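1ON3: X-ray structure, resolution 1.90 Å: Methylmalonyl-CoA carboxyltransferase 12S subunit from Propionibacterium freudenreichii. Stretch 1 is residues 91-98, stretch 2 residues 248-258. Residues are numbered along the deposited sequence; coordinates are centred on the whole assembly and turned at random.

Stretch 1 91-98: TILGRPVH
Stretch 2 (248-258) AKKLLSFLPQN

How are the two backbones set against each other? Strand 91-92 turns through a type I' beta turn, I92 to R95, and returns as strand 95-98; I92 N to R95 O is 2.8 Å and R95 N to I92 O is 2.9 Å. L93 (53/43) and G94 (82/-15) form the corner, and at G94 a CB would jam against the preceding carbonyl. The returning strand and helix 248-253 run at 118°, their axes 12.3 Å apart at closest approach. I92 CA lies 7.5 Å from K249 CA, and R95 CA 7.9 Å from Q257 CA.

What does R95 do to cover the most surface? Its CB points toward stretch 2, and its m, t, p, 180° side chain carries the guanidinium to where the helix gives way to loop. There NH1 donates to L252 O at 2.8 Å, while NH2 makes a weak hydrogen bond to L255 O at 2.7 Å. Arginine suits this place because its several donors can serve carbonyls whose oxygens converge here.

How does Q257 complete the polar clasp? With chi1 and chi2 both m and chi3 at 92°, its CB points sideways but its end comes nearer. OE1 lies at the guanidinium edge, accepting from R95 NE at 2.8 Å and R95 NH2 at 2.9 Å. The same amide donates NE2 to P96 O at 2.9 Å, nearly straight at 164°, so one glutamine engages side chain and backbone together.

What packs beneath these polar bonds? L252, t, p and directed toward stretch 1, places CG over one face of the R95 guanidinium. Its CD2 meets I92 CD1 at 3.6 Å and V97 CG1 at 4.2 Å. I92 is m, t and V97 m; these buried, branched aliphatic groups give the leucine an apolar surface to pack against. The stretches bury 432 Å² in all.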

# COMPACT_ATOMS: atom_id res chain seq x y z
N THR E 91 10.42 -32.79 2.31
CA THR E 91 11.48 -31.86 2.68
C THR E 91 12.78 -32.30 2.03
O THR E 91 12.97 -33.48 1.72
CB THR E 91 11.70 -31.78 4.21
OG1 THR E 91 12.15 -33.04 4.70
CG2 THR E 91 10.41 -31.38 4.93
N ILE E 92 13.67 -31.34 1.80
CA ILE E 92 14.99 -31.64 1.24
C ILE E 92 15.93 -30.92 2.20
O ILE E 92 15.89 -29.70 2.33
CB ILE E 92 15.13 -31.11 -0.21
CG1 ILE E 92 14.24 -31.93 -1.16
CG2 ILE E 92 16.60 -31.19 -0.65
CD1 ILE E 92 14.17 -31.40 -2.60
N LEU E 93 16.73 -31.71 2.91
CA LEU E 93 17.62 -31.17 3.92
C LEU E 93 16.80 -30.30 4.88
O LEU E 93 17.20 -29.20 5.24
CB LEU E 93 18.76 -30.37 3.27
CG LEU E 93 20.04 -31.18 3.05
CD1 LEU E 93 19.74 -32.44 2.26
CD2 LEU E 93 21.08 -30.33 2.32
N GLY E 94 15.63 -30.81 5.25
CA GLY E 94 14.76 -30.09 6.17
C GLY E 94 13.89 -29.01 5.57
O GLY E 94 12.94 -28.56 6.20
N ARG E 95 14.21 -28.58 4.35
CA ARG E 95 13.45 -27.53 3.67
C ARG E 95 12.18 -28.06 3.04
O ARG E 95 12.21 -28.99 2.24
CB ARG E 95 14.29 -26.87 2.58
CG ARG E 95 15.54 -26.17 3.10
CD ARG E 95 16.44 -25.71 1.95
NE ARG E 95 15.70 -24.89 1.00
CZ ARG E 95 16.22 -24.35 -0.09
NH1 ARG E 95 17.51 -24.54 -0.39
NH2 ARG E 95 15.45 -23.60 -0.88
N PRO E 96 11.03 -27.46 3.37
CA PRO E 96 9.75 -27.89 2.81
C PRO E 96 9.72 -27.67 1.30
O PRO E 96 10.14 -26.61 0.81
CB PRO E 96 8.74 -27.00 3.53
CG PRO E 96 9.44 -26.66 4.84
CD PRO E 96 10.83 -26.39 4.37
N VAL E 97 9.22 -28.65 0.56
CA VAL E 97 9.07 -28.53 -0.89
C VAL E 97 7.81 -29.28 -1.32
O VAL E 97 7.27 -30.08 -0.56
CB VAL E 97 10.26 -29.16 -1.69
CG1 VAL E 97 11.56 -28.41 -1.42
CG2 VAL E 97 10.40 -30.65 -1.37
N HIS E 98 7.34 -28.98 -2.53
CA HIS E 98 6.21 -29.67 -3.14
C HIS E 98 6.77 -30.28 -4.43
O HIS E 98 7.63 -29.68 -5.07
CB HIS E 98 5.07 -28.70 -3.45
CG HIS E 98 4.31 -28.28 -2.22
ND1 HIS E 98 4.78 -27.32 -1.35
CD2 HIS E 98 3.17 -28.76 -1.68
CE1 HIS E 98 3.95 -27.22 -0.32
NE2 HIS E 98 2.97 -28.08 -0.50
N ALA E 248 19.77 -31.69 -8.76
CA ALA E 248 18.60 -30.97 -8.25
C ALA E 248 18.83 -30.46 -6.83
O ALA E 248 18.44 -29.34 -6.50
CB ALA E 248 17.34 -31.86 -8.29
N LYS E 249 19.43 -31.29 -5.98
CA LYS E 249 19.69 -30.90 -4.59
C LYS E 249 20.76 -29.82 -4.52
O LYS E 249 20.62 -28.86 -3.76
CB LYS E 249 20.15 -32.12 -3.76
CG LYS E 249 19.12 -33.23 -3.67
CD LYS E 249 19.62 -34.38 -2.79
CE LYS E 249 18.62 -35.53 -2.77
NZ LYS E 249 19.07 -36.70 -1.96
N LYS E 250 21.82 -29.97 -5.31
CA LYS E 250 22.90 -28.97 -5.34
C LYS E 250 22.33 -27.62 -5.80
O LYS E 250 22.57 -26.58 -5.18
CB LYS E 250 24.01 -29.43 -6.30
CG LYS E 250 25.18 -28.45 -6.43
CD LYS E 250 26.01 -28.42 -5.17
CE LYS E 250 27.20 -27.51 -5.33
NZ LYS E 250 27.97 -27.46 -4.07
N LEU E 251 21.57 -27.64 -6.89
CA LEU E 251 20.95 -26.42 -7.41
C LEU E 251 20.03 -25.80 -6.36
O LEU E 251 20.08 -24.59 -6.09
CB LEU E 251 20.15 -26.75 -8.68
CG LEU E 251 19.20 -25.67 -9.21
CD1 LEU E 251 20.00 -24.43 -9.67
CD2 LEU E 251 18.38 -26.24 -10.39
N LEU E 252 19.16 -26.61 -5.77
CA LEU E 252 18.25 -26.08 -4.76
C LEU E 252 18.98 -25.42 -3.59
O LEU E 252 18.49 -24.43 -3.04
CB LEU E 252 17.32 -27.18 -4.23
CG LEU E 252 16.24 -26.76 -3.23
CD1 LEU E 252 15.26 -25.78 -3.86
CD2 LEU E 252 15.50 -28.02 -2.78
N SER E 253 20.14 -25.96 -3.21
CA SER E 253 20.90 -25.42 -2.08
C SER E 253 21.30 -23.96 -2.23
O SER E 253 21.56 -23.30 -1.22
CB SER E 253 22.15 -26.28 -1.81
OG SER E 253 23.18 -26.06 -2.76
N PHE E 254 21.36 -23.44 -3.46
CA PHE E 254 21.72 -22.04 -3.69
C PHE E 254 20.50 -21.13 -3.66
O PHE E 254 20.63 -19.90 -3.65
CB PHE E 254 22.39 -21.85 -5.06
CG PHE E 254 23.77 -22.45 -5.17
CD1 PHE E 254 23.95 -23.71 -5.75
CD2 PHE E 254 24.88 -21.76 -4.70
CE1 PHE E 254 25.22 -24.28 -5.84
CE2 PHE E 254 26.15 -22.30 -4.78
CZ PHE E 254 26.32 -23.58 -5.36
N LEU E 255 19.31 -21.73 -3.65
CA LEU E 255 18.09 -20.95 -3.73
C LEU E 255 17.26 -20.76 -2.47
O LEU E 255 17.22 -21.62 -1.59
CB LEU E 255 17.16 -21.55 -4.80
CG LEU E 255 17.83 -22.02 -6.10
CD1 LEU E 255 16.81 -22.70 -7.03
CD2 LEU E 255 18.47 -20.83 -6.79
N PRO E 256 16.58 -19.62 -2.38
CA PRO E 256 15.72 -19.33 -1.23
C PRO E 256 14.43 -20.15 -1.43
O PRO E 256 14.22 -20.73 -2.50
CB PRO E 256 15.46 -17.84 -1.38
CG PRO E 256 15.43 -17.67 -2.89
CD PRO E 256 16.61 -18.48 -3.32
N GLN E 257 13.60 -20.22 -0.40
CA GLN E 257 12.33 -20.93 -0.49
C GLN E 257 11.37 -20.22 -1.44
O GLN E 257 10.62 -20.87 -2.18
CB GLN E 257 11.67 -21.01 0.88
CG GLN E 257 12.32 -21.98 1.83
CD GLN E 257 12.19 -23.41 1.35
OE1 GLN E 257 13.05 -23.93 0.64
NE2 GLN E 257 11.08 -24.05 1.71
N ASN E 258 11.39 -18.89 -1.40
CA ASN E 258 10.51 -18.07 -2.22
C ASN E 258 11.11 -16.67 -2.39
O ASN E 258 12.19 -16.39 -1.86
CB ASN E 258 9.13 -17.98 -1.57
CG ASN E 258 9.18 -17.44 -0.16
OD1 ASN E 258 9.47 -16.28 0.05
ND2 ASN E 258 8.91 -18.31 0.82